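Side-chain contacts in uncharacterized protein PH0321 (Pyrococcus horikoshii, PDB 3BS4), which is of unknown function but probably belongs to the KaiC-like, RecA-type ATPase superfamily and holds an unidentified peptide in the crystal: residues A[128-132]-A[133-137]; A[121-124]-A[125-129]; A[196-199]-A[200-204]; A[157-160]-A[161-164]; A[149-152]-A[153-156]. All blocks are in the same frame, centred on the assembly; numbering follows the deposited sequence.

Interaction 1. Residues A[128-132]-A[133-137]; sequences KVWMD and LNLFE
W130 and F136 meet because each sets its CG trans to its own carbonyl carbon (chi1 -75° and -70°), which swings the indole and the phenyl onto the same flank of the helix end. The two side chains cross at about a right angle. The edge of the indole is directed at the face of F136 in a T-shaped pair, with the five-membered ring centroid of W130 5.8 Å from the ring centroid of F136. At the root of the indole the packing is closer still, W130 CB lying 3.6 Å from F136 CE2. M131 comes in at the same ring: its chain bends at chi2 and chi3 and lays CE 3.6 Å from F136 CD2, a Met-aromatic contact in which the sulfur sits obliquely to the ring. Replacing F136 with an alanine would probably open a gap beside the indole and set the M131 methyl free to turn. W130 NE1 is satisfied by the carbonyl of H82, and L51 and L141, on two strands of the central sheet, pack against both W130 and F136. The backbone closes helix 115-132 over this cluster. N134 takes a positive phi and gives its N-H to M131 O at 2.9 Å, while L135 N reaches W130 O at 2.8 Å in a nearly straight bond. L135 CD1 then rests at the indole edge, 4.0 Å from W130 CD1. That apolar contact across the six-to-one bond, with the left-handed residue between, is the signature of a Schellman motif ending a helix.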
# COMPACT_ATOMS: atom_id res chain seq x y z
N LYS A 128 -12.57 7.68 13.08
CA LYS A 128 -13.34 8.15 14.26
C LYS A 128 -12.81 7.50 15.53
O LYS A 128 -12.70 8.16 16.58
CB LYS A 128 -14.84 7.88 14.09
CG LYS A 128 -15.76 8.53 15.13
CD LYS A 128 -17.23 8.21 14.83
CE LYS A 128 -18.19 9.03 15.70
NZ LYS A 128 -17.85 10.48 15.63
N VAL A 129 -12.47 6.21 15.45
CA VAL A 129 -11.88 5.52 16.60
C VAL A 129 -10.53 6.17 16.95
O VAL A 129 -10.27 6.50 18.12
CB VAL A 129 -11.70 3.99 16.38
CG1 VAL A 129 -11.04 3.34 17.58
CG2 VAL A 129 -13.05 3.33 16.08
N TRP A 130 -9.66 6.34 15.96
CA TRP A 130 -8.36 6.96 16.22
C TRP A 130 -8.51 8.33 16.82
O TRP A 130 -7.75 8.70 17.73
CB TRP A 130 -7.55 7.05 14.92
CG TRP A 130 -6.97 5.73 14.48
CD1 TRP A 130 -6.53 4.73 15.28
CD2 TRP A 130 -6.73 5.31 13.13
NE1 TRP A 130 -6.03 3.69 14.52
CE2 TRP A 130 -6.14 4.02 13.19
CE3 TRP A 130 -6.96 5.89 11.88
CZ2 TRP A 130 -5.79 3.31 12.05
CZ3 TRP A 130 -6.61 5.17 10.74
CH2 TRP A 130 -6.02 3.90 10.83
N MET A 131 -9.45 9.11 16.30
CA MET A 131 -9.63 10.49 16.79
C MET A 131 -10.18 10.47 18.24
O MET A 131 -9.70 11.22 19.10
CB MET A 131 -10.53 11.33 15.87
CG MET A 131 -10.61 12.81 16.29
SD MET A 131 -9.04 13.75 16.26
CE MET A 131 -8.76 13.69 14.51
N ASP A 132 -11.17 9.61 18.48
CA ASP A 132 -11.74 9.51 19.84
C ASP A 132 -10.66 9.19 20.87
O ASP A 132 -10.66 9.74 21.98
CB ASP A 132 -12.85 8.46 19.91
CG ASP A 132 -14.17 8.92 19.30
OD1 ASP A 132 -14.28 10.07 18.80
OD2 ASP A 132 -15.11 8.11 19.31
N LEU A 133 -9.75 8.28 20.52
CA LEU A 133 -8.69 7.87 21.43
C LEU A 133 -7.49 8.82 21.43
O LEU A 133 -6.52 8.61 22.18
CB LEU A 133 -8.27 6.43 21.13
CG LEU A 133 -9.37 5.36 21.15
CD1 LEU A 133 -8.79 3.95 20.87
CD2 LEU A 133 -10.16 5.33 22.49
N ASN A 134 -7.56 9.85 20.58
CA ASN A 134 -6.47 10.84 20.40
C ASN A 134 -5.18 10.21 19.90
O ASN A 134 -4.07 10.60 20.30
CB ASN A 134 -6.23 11.68 21.67
CG ASN A 134 -5.39 12.92 21.39
OD1 ASN A 134 -5.67 13.67 20.45
ND2 ASN A 134 -4.34 13.11 22.17
N LEU A 135 -5.31 9.22 19.02
CA LEU A 135 -4.15 8.47 18.59
C LEU A 135 -3.42 9.12 17.43
O LEU A 135 -2.31 8.71 17.13
CB LEU A 135 -4.50 7.01 18.27
CG LEU A 135 -4.82 6.14 19.49
CD1 LEU A 135 -5.35 4.79 19.07
CD2 LEU A 135 -3.58 5.99 20.40
N PHE A 136 -4.01 10.12 16.77
CA PHE A 136 -3.27 10.82 15.71
C PHE A 136 -2.13 11.65 16.28
O PHE A 136 -1.10 11.84 15.63
CB PHE A 136 -4.17 11.72 14.88
CG PHE A 136 -5.14 11.00 13.98
CD1 PHE A 136 -4.72 10.44 12.76
CD2 PHE A 136 -6.48 10.92 14.32
CE1 PHE A 136 -5.64 9.81 11.92
CE2 PHE A 136 -7.40 10.30 13.49
CZ PHE A 136 -6.97 9.74 12.29
N GLU A 137 -2.31 12.13 17.51
CA GLU A 137 -1.32 13.00 18.15
C GLU A 137 0.06 12.36 18.21
O GLU A 137 0.23 11.30 18.79
CB GLU A 137 -1.81 13.37 19.55
CG GLU A 137 -0.71 13.88 20.48
CD GLU A 137 -0.15 15.23 20.06
OE1 GLU A 137 -0.95 16.11 19.67
OE2 GLU A 137 1.09 15.39 20.12

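Interaction 2. Residues A[121-124]-A[125-129]; sequences KAVE and DHKKV
K127 NZ, at the end of an extended chain that runs alongside V123, is gripped by the carbonyls of A176 and P181 and by the backbone of the bound peptide. The setting is an ordinary alpha-helical pair of turns in helix 115-132, on the flank of a central sheet consistent with a RecA-like fold, where side chains four residues apart share a face. V123 and K127 point the same way, V123 CG1 packing alongside the methylene chain that leads to NZ, 3.7 Å from K127 CE. V123 itself packs on an aromatic side chain of the peptide.

On the next face, H126 meets W104 edge-to-face and also an aromatic ring of the peptide, whose plane is about 15° from its own. Its NE2 is buried and has no partner in the model. The backbone runs K128 N to E124 O at 2.8 Å and H126 N to A122 O at 3.0 Å. With chi1 at -55°, the imidazole of H126 folds back over that same carbonyl: A122 O sits 3.1 Å above the ring plane, over its centre, so the 3.2 Å from H126 ND1 to A122 O is not a hydrogen bond.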
# COMPACT_ATOMS: atom_id res chain seq x y z
N LYS A 121 -16.74 4.84 4.01
CA LYS A 121 -17.44 4.64 5.27
C LYS A 121 -16.55 3.89 6.27
O LYS A 121 -16.48 4.26 7.43
CB LYS A 121 -18.75 3.90 5.02
CG LYS A 121 -19.66 4.63 4.04
CD LYS A 121 -20.95 3.86 3.78
CE LYS A 121 -21.89 4.63 2.85
NZ LYS A 121 -22.39 5.89 3.45
N ALA A 122 -15.87 2.84 5.79
CA ALA A 122 -14.96 2.05 6.65
C ALA A 122 -13.83 2.92 7.15
O ALA A 122 -13.49 2.91 8.33
CB ALA A 122 -14.38 0.84 5.89
N VAL A 123 -13.24 3.69 6.23
CA VAL A 123 -12.16 4.58 6.59
C VAL A 123 -12.62 5.60 7.63
O VAL A 123 -11.93 5.82 8.63
CB VAL A 123 -11.55 5.25 5.35
CG1 VAL A 123 -10.56 6.33 5.78
CG2 VAL A 123 -10.85 4.18 4.49
N GLU A 124 -13.78 6.22 7.40
CA GLU A 124 -14.31 7.19 8.37
C GLU A 124 -14.45 6.54 9.74
O GLU A 124 -14.09 7.14 10.77
CB GLU A 124 -15.65 7.75 7.89
CG GLU A 124 -16.19 8.86 8.80
CD GLU A 124 -17.44 9.54 8.25
OE1 GLU A 124 -18.05 9.02 7.30
OE2 GLU A 124 -17.83 10.59 8.82
N ASP A 125 -14.96 5.31 9.75
CA ASP A 125 -15.17 4.61 11.01
C ASP A 125 -13.85 4.35 11.76
O ASP A 125 -13.78 4.59 12.99
CB ASP A 125 -16.04 3.37 10.82
CG ASP A 125 -17.54 3.73 10.64
OD1 ASP A 125 -17.91 4.93 10.79
OD2 ASP A 125 -18.35 2.83 10.35
N HIS A 126 -12.81 3.93 11.04
CA HIS A 126 -11.47 3.75 11.64
C HIS A 126 -10.96 5.05 12.20
O HIS A 126 -10.34 5.09 13.27
CB HIS A 126 -10.37 3.39 10.62
CG HIS A 126 -10.64 2.21 9.77
ND1 HIS A 126 -11.52 1.21 10.12
CD2 HIS A 126 -10.10 1.85 8.58
CE1 HIS A 126 -11.52 0.28 9.17
NE2 HIS A 126 -10.67 0.65 8.23
N LYS A 127 -11.12 6.11 11.41
CA LYS A 127 -10.53 7.39 11.78
C LYS A 127 -11.28 7.98 12.97
O LYS A 127 -10.69 8.70 13.77
CB LYS A 127 -10.56 8.37 10.61
CG LYS A 127 -9.57 8.00 9.52
CD LYS A 127 -9.34 9.18 8.59
CE LYS A 127 -8.41 8.80 7.41
NZ LYS A 127 -8.27 9.98 6.51
N LYS A 128 -12.57 7.68 13.08
CA LYS A 128 -13.34 8.15 14.26
C LYS A 128 -12.81 7.50 15.53
O LYS A 128 -12.70 8.16 16.58
CB LYS A 128 -14.84 7.88 14.09
CG LYS A 128 -15.76 8.53 15.13
CD LYS A 128 -17.23 8.21 14.83
CE LYS A 128 -18.19 9.03 15.70
NZ LYS A 128 -17.85 10.48 15.63
N VAL A 129 -12.47 6.21 15.45
CA VAL A 129 -11.88 5.52 16.60
C VAL A 129 -10.53 6.17 16.95
O VAL A 129 -10.27 6.50 18.12
CB VAL A 129 -11.70 3.99 16.38
CG1 VAL A 129 -11.04 3.34 17.58
CG2 VAL A 129 -13.05 3.33 16.08

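Interaction 3. Residues A[196-199]-A[200-204]; sequences RVLL and SVYRR
L198 O accepts the N-H of Y202 at 2.9 Å, and the side chains of the same two residues lie side by side one turn apart. L198 CD1 touches the tyrosine ring at Y202 CE1, 3.7 Å away, and L198 CG is nearly as close to the same carbon. V201 CG2 also stands 3.3 Å from L198 O, an apolar neighbour that adds no bond. Three more donors follow in helical order, S200 N to R196 O, V201 N to V197 O and R203 N to L199 O. Outside the pair, V197 N is taken by D194 OD2, and Y202 O accepts from K228 NZ.

S200 is satisfied on both its oxygens by R204. The R204 N-H goes to S200 O at 3.0 Å, and the guanidinium comes back so that R204 NE donates to S200 OG, also at 3.0 Å and slightly tilted from the guanidinium plane. With OG trans to its own nitrogen (chi1 -178°), the serine oxygen is carried toward the next turn, where R204 NE meets it. R204 NH2 makes a salt bridge to E165, and the two bonds together should fix the rotation of the group. R196 NH2 forms a salt bridge with E158, and Y202 OH is hydrogen-bonded to H26 ND1.

Helix 195-204 packs between helix 157-173 and the sheet: S200 lies on L161 and L164 of that helix, V201 on W187 of strand 184-190 and L24 of strand 22-27, and Y202 touches V208 and K210 of strand 207-216.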
# COMPACT_ATOMS: atom_id res chain seq x y z
N ARG A 196 -3.44 -0.24 -19.77
CA ARG A 196 -4.28 0.96 -19.59
C ARG A 196 -4.52 1.26 -18.12
O ARG A 196 -4.47 2.42 -17.70
CB ARG A 196 -5.63 0.82 -20.29
CG ARG A 196 -5.51 0.87 -21.80
CD ARG A 196 -6.89 1.05 -22.42
NE ARG A 196 -7.77 -0.06 -22.09
CZ ARG A 196 -9.09 0.00 -22.10
NH1 ARG A 196 -9.72 1.13 -22.42
NH2 ARG A 196 -9.80 -1.07 -21.78
N VAL A 197 -4.80 0.23 -17.34
CA VAL A 197 -5.03 0.46 -15.91
C VAL A 197 -3.72 0.89 -15.24
O VAL A 197 -3.69 1.79 -14.39
CB VAL A 197 -5.64 -0.77 -15.20
CG1 VAL A 197 -5.86 -0.44 -13.71
CG2 VAL A 197 -6.94 -1.22 -15.88
N LEU A 198 -2.62 0.26 -15.64
CA LEU A 198 -1.32 0.65 -15.12
C LEU A 198 -0.98 2.09 -15.46
O LEU A 198 -0.41 2.81 -14.66
CB LEU A 198 -0.27 -0.31 -15.67
CG LEU A 198 1.10 -0.43 -15.02
CD1 LEU A 198 1.06 -0.62 -13.51
CD2 LEU A 198 1.80 -1.62 -15.71
N LEU A 199 -1.38 2.55 -16.66
CA LEU A 199 -1.19 3.95 -17.04
C LEU A 199 -1.92 4.89 -16.08
O LEU A 199 -1.37 5.92 -15.67
CB LEU A 199 -1.74 4.16 -18.45
CG LEU A 199 -1.12 5.17 -19.39
CD1 LEU A 199 0.42 5.03 -19.48
CD2 LEU A 199 -1.77 5.01 -20.77
N SER A 200 -3.14 4.54 -15.70
CA SER A 200 -3.93 5.37 -14.80
C SER A 200 -3.31 5.42 -13.41
O SER A 200 -3.24 6.49 -12.80
CB SER A 200 -5.38 4.86 -14.74
OG SER A 200 -6.19 5.67 -13.90
N VAL A 201 -2.85 4.29 -12.89
CA VAL A 201 -2.27 4.32 -11.55
C VAL A 201 -0.92 5.02 -11.53
O VAL A 201 -0.59 5.69 -10.55
CB VAL A 201 -2.20 2.92 -10.85
CG1 VAL A 201 -3.61 2.33 -10.69
CG2 VAL A 201 -1.28 1.99 -11.58
N TYR A 202 -0.13 4.89 -12.60
CA TYR A 202 1.10 5.68 -12.69
C TYR A 202 0.78 7.18 -12.64
O TYR A 202 1.46 7.96 -11.96
CB TYR A 202 1.83 5.40 -14.00
CG TYR A 202 2.88 4.32 -13.97
CD1 TYR A 202 2.62 3.05 -13.43
CD2 TYR A 202 4.14 4.54 -14.53
CE1 TYR A 202 3.60 2.05 -13.42
CE2 TYR A 202 5.12 3.55 -14.51
CZ TYR A 202 4.85 2.31 -13.97
OH TYR A 202 5.85 1.36 -14.00
N ARG A 203 -0.24 7.58 -13.40
CA ARG A 203 -0.57 9.01 -13.48
C ARG A 203 -1.02 9.54 -12.12
O ARG A 203 -0.68 10.68 -11.73
CB ARG A 203 -1.62 9.24 -14.59
CG ARG A 203 -2.23 10.65 -14.63
CD ARG A 203 -1.17 11.73 -14.91
NE ARG A 203 -0.59 11.53 -16.23
CZ ARG A 203 0.27 12.37 -16.81
NH1 ARG A 203 0.64 13.50 -16.20
NH2 ARG A 203 0.73 12.09 -18.02
N ARG A 204 -1.78 8.73 -11.39
CA ARG A 204 -2.37 9.16 -10.13
C ARG A 204 -1.34 9.26 -9.01
O ARG A 204 -1.46 10.08 -8.09
CB ARG A 204 -3.50 8.21 -9.73
CG ARG A 204 -4.70 8.35 -10.64
CD ARG A 204 -5.72 7.27 -10.38
NE ARG A 204 -6.75 7.25 -11.41
CZ ARG A 204 -7.75 8.14 -11.49
NH1 ARG A 204 -7.86 9.13 -10.60
NH2 ARG A 204 -8.65 8.05 -12.46

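Interaction 4. Residues A[157-160]-A[161-164]; sequences PEET and LRYL
P157 O takes the N-H of L161 at 2.9 Å, the first bond across this opening turn of helix 157-173. L161 leans back over that carbonyl, its CG packing 3.4 Å from P157 O. E158 next receives R162 N at 3.1 Å through its carbonyl, with R162 CG packed against the same oxygen; its carboxylate leaves for a salt bridge with R196 of helix 195-204.

E159 meets R162 through its side chain. R162 bends at chi3 (-43°) and returns along the helix, so that its guanidinium lies with one face beneath E159 CA, which is 4.0 Å above the plane and offset toward the rim. R162 NH2 touches the aliphatic part of the glutamate, 3.7 Å from E159 CG. Carboxylate and guanidinium planes stand almost perpendicular, and E159 OE2 remains 4.8 Å from R162 NH2: opposite charges near each other, probably attractive, yet not a salt bridge. E159 OE1 instead accepts the backbone N-H of T156.

T160, buried, hands its carbonyl to L164 N at 2.9 Å. Two side chains gather round that oxygen, L164 through its CG and Y163 through the edge of its ring. T160 OG1 turns back to the carbonyl of T156, while the Y163 hydroxyl is hydrogen-bonded to a polar side chain of the bound peptide. T156 is the N-cap: its OG1 caps the backbone N-H of E159, and E159 OE1 answers at T156 N, the reciprocal pair that makes a capping box at the start of an alpha-helix.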
# COMPACT_ATOMS: atom_id res chain seq x y z
N PRO A 157 -11.04 -4.41 -17.02
CA PRO A 157 -10.21 -3.20 -17.10
C PRO A 157 -11.02 -1.90 -17.19
O PRO A 157 -10.68 -0.91 -16.54
CB PRO A 157 -9.38 -3.44 -18.37
CG PRO A 157 -9.29 -4.96 -18.44
CD PRO A 157 -10.64 -5.42 -18.02
N GLU A 158 -12.10 -1.91 -17.97
CA GLU A 158 -12.95 -0.75 -18.12
C GLU A 158 -13.58 -0.36 -16.78
O GLU A 158 -13.58 0.82 -16.39
CB GLU A 158 -14.03 -1.07 -19.15
CG GLU A 158 -13.48 -1.20 -20.58
CD GLU A 158 -12.77 -2.53 -20.92
OE1 GLU A 158 -12.84 -3.53 -20.14
OE2 GLU A 158 -12.16 -2.57 -22.01
N GLU A 159 -14.09 -1.36 -16.06
CA GLU A 159 -14.66 -1.16 -14.72
C GLU A 159 -13.62 -0.63 -13.75
O GLU A 159 -13.92 0.25 -12.94
CB GLU A 159 -15.26 -2.47 -14.19
CG GLU A 159 -16.60 -2.83 -14.82
CD GLU A 159 -17.04 -4.27 -14.58
OE1 GLU A 159 -16.26 -5.10 -14.05
OE2 GLU A 159 -18.20 -4.60 -14.94
N THR A 160 -12.40 -1.17 -13.83
CA THR A 160 -11.33 -0.75 -12.92
C THR A 160 -10.95 0.70 -13.19
O THR A 160 -10.75 1.49 -12.27
CB THR A 160 -10.11 -1.69 -13.04
OG1 THR A 160 -10.55 -3.04 -12.82
CG2 THR A 160 -9.03 -1.33 -12.03
N LEU A 161 -10.90 1.08 -14.47
CA LEU A 161 -10.58 2.46 -14.81
C LEU A 161 -11.63 3.43 -14.29
O LEU A 161 -11.29 4.49 -13.76
CB LEU A 161 -10.40 2.60 -16.33
CG LEU A 161 -9.06 2.01 -16.81
CD1 LEU A 161 -9.07 1.69 -18.30
CD2 LEU A 161 -7.88 2.92 -16.47
N ARG A 162 -12.90 3.06 -14.41
CA ARG A 162 -14.00 3.87 -13.86
C ARG A 162 -13.93 3.90 -12.35
O ARG A 162 -14.13 4.94 -11.72
CB ARG A 162 -15.37 3.33 -14.28
CG ARG A 162 -15.63 3.43 -15.75
CD ARG A 162 -17.14 3.34 -16.05
NE ARG A 162 -17.82 2.31 -15.27
CZ ARG A 162 -18.07 1.07 -15.70
NH1 ARG A 162 -17.67 0.70 -16.92
NH2 ARG A 162 -18.71 0.21 -14.92
N TYR A 163 -13.66 2.74 -11.75
CA TYR A 163 -13.52 2.64 -10.30
C TYR A 163 -12.45 3.59 -9.73
O TYR A 163 -12.67 4.26 -8.70
CB TYR A 163 -13.20 1.18 -9.92
CG TYR A 163 -12.67 1.05 -8.53
CD1 TYR A 163 -13.51 1.15 -7.42
CD2 TYR A 163 -11.30 0.85 -8.32
CE1 TYR A 163 -13.02 1.03 -6.13
CE2 TYR A 163 -10.79 0.74 -7.02
CZ TYR A 163 -11.67 0.84 -5.94
OH TYR A 163 -11.21 0.74 -4.64
N LEU A 164 -11.31 3.65 -10.40
CA LEU A 164 -10.22 4.53 -9.98
C LEU A 164 -10.67 5.97 -9.99
O LEU A 164 -10.31 6.74 -9.09
CB LEU A 164 -8.96 4.38 -10.84
CG LEU A 164 -8.23 3.03 -10.72
CD1 LEU A 164 -7.21 2.86 -11.86
CD2 LEU A 164 -7.56 2.93 -9.34

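Interaction 5. Residues A[149-152]-A[153-156]; sequences SGYL and EVFT
E153 gives its N-H to G150 O at 3.0 Å, the donor standing well above the carbonyl plane. Its side chain, extended beyond CG, runs back beside G150, and a water donates to both E153 OE2 (3.1 Å) and S149 O (2.7 Å), bridging the carboxylate to the backbone.

V154 and F155 follow with consecutive N-H groups gripping one acceptor. V154 N lies above the plane of the Y151 carbonyl, 3.1 Å from Y151 O, whereas F155 N comes in nearly end-on at 2.8 Å. V154 CG2 sits over the rim of one face of the F155 ring and, more loosely, at the edge of the Y151 ring, a methyl near both aromatics.

F155 runs alongside Y151, both with CG trans to the carbonyl carbon (chi1 -58° and -71°), which sends the two side chains the same way. Their ring planes are only 6° apart but slid so far that they barely overlap: the contact is at the borders, Y151 CD1 to F155 CE2 at 3.9 Å. Y163 meets both rings, and the Y151 hydroxyl continues to Y119 OH and to a polar side chain of the bound peptide. With an alanine in place of F155, a gap would probably open beside the Y151 ring, leaving that ring freer to turn.

T156 ends the run at the N-cap, its side chain capping a backbone N-H of helix 157-173. The whole is a 3-10-like turn leading from strand 141-146 into a capped helix, with one tyrosine lining the peptide site.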
# COMPACT_ATOMS: atom_id res chain seq x y z
N SER A 149 -3.48 -4.23 -8.23
CA SER A 149 -3.61 -5.16 -9.36
C SER A 149 -4.66 -6.26 -9.09
O SER A 149 -5.20 -6.86 -10.03
CB SER A 149 -2.22 -5.78 -9.70
OG SER A 149 -1.58 -6.25 -8.52
N GLY A 150 -4.97 -6.49 -7.82
CA GLY A 150 -5.98 -7.48 -7.44
C GLY A 150 -7.37 -7.17 -7.97
O GLY A 150 -8.19 -8.08 -8.14
N TYR A 151 -7.67 -5.89 -8.22
CA TYR A 151 -9.01 -5.53 -8.71
C TYR A 151 -9.32 -6.17 -10.06
O TYR A 151 -10.47 -6.36 -10.38
CB TYR A 151 -9.18 -4.01 -8.77
CG TYR A 151 -9.27 -3.42 -7.39
CD1 TYR A 151 -10.28 -3.82 -6.52
CD2 TYR A 151 -8.33 -2.48 -6.95
CE1 TYR A 151 -10.37 -3.30 -5.23
CE2 TYR A 151 -8.41 -1.95 -5.64
CZ TYR A 151 -9.44 -2.36 -4.81
OH TYR A 151 -9.55 -1.88 -3.52
N LEU A 152 -8.29 -6.47 -10.85
CA LEU A 152 -8.52 -7.08 -12.15
C LEU A 152 -9.03 -8.52 -12.04
O LEU A 152 -9.44 -9.11 -13.05
CB LEU A 152 -7.25 -7.00 -13.00
CG LEU A 152 -6.83 -5.58 -13.43
CD1 LEU A 152 -5.46 -5.59 -14.10
CD2 LEU A 152 -7.87 -4.96 -14.39
N GLU A 153 -9.03 -9.08 -10.82
CA GLU A 153 -9.61 -10.42 -10.62
C GLU A 153 -11.13 -10.35 -10.50
O GLU A 153 -11.82 -11.35 -10.73
CB GLU A 153 -9.01 -11.09 -9.38
CG GLU A 153 -7.53 -11.38 -9.53
CD GLU A 153 -6.79 -11.54 -8.21
OE1 GLU A 153 -7.40 -12.00 -7.21
OE2 GLU A 153 -5.58 -11.21 -8.17
N VAL A 154 -11.65 -9.17 -10.16
CA VAL A 154 -13.09 -8.99 -9.90
C VAL A 154 -13.76 -7.97 -10.84
O VAL A 154 -14.98 -8.04 -11.04
CB VAL A 154 -13.42 -8.61 -8.42
CG1 VAL A 154 -13.18 -9.80 -7.48
CG2 VAL A 154 -12.60 -7.40 -7.95
N PHE A 155 -12.97 -7.04 -11.37
CA PHE A 155 -13.48 -6.00 -12.29
C PHE A 155 -12.82 -6.15 -13.66
O PHE A 155 -11.66 -6.53 -13.76
CB PHE A 155 -13.14 -4.59 -11.79
CG PHE A 155 -13.68 -4.22 -10.41
CD1 PHE A 155 -14.81 -4.84 -9.85
CD2 PHE A 155 -13.04 -3.21 -9.68
CE1 PHE A 155 -15.28 -4.46 -8.58
CE2 PHE A 155 -13.50 -2.83 -8.42
CZ PHE A 155 -14.61 -3.46 -7.87
N THR A 156 -13.55 -5.80 -14.72
CA THR A 156 -12.92 -5.67 -16.03
C THR A 156 -11.95 -4.48 -16.03
O THR A 156 -12.00 -3.63 -15.13
CB THR A 156 -13.98 -5.48 -17.14
OG1 THR A 156 -14.58 -4.19 -17.01
CG2 THR A 156 -15.06 -6.55 -17.04
O HOH W 1 -4.74 -9.49 -10.67

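How the interactions relate
Along the chain the order is interaction 2, 1, 5, 4, 3. All are local, each closing no more than a helical turn or a tight bend, and none encloses another. Interactions 2 and 1 overlap at K128 and V129, one inside helix 115-132 and one at its end; F136 also packs on the K127 carbonyl. Strand 141-146 then leads to interaction 5, which runs directly into interaction 4; T160 packs back on L152 and F155, and Y163 on F155. Interaction 3 lies beside interaction 4, joining helices 195-204 and 157-173, and V197 touches L152. Interactions 1 and 3 sit about 33 Å apart between centres, on opposite sides of the chain's centre. Interactions 2, 4 and 5 each reach the bound peptide.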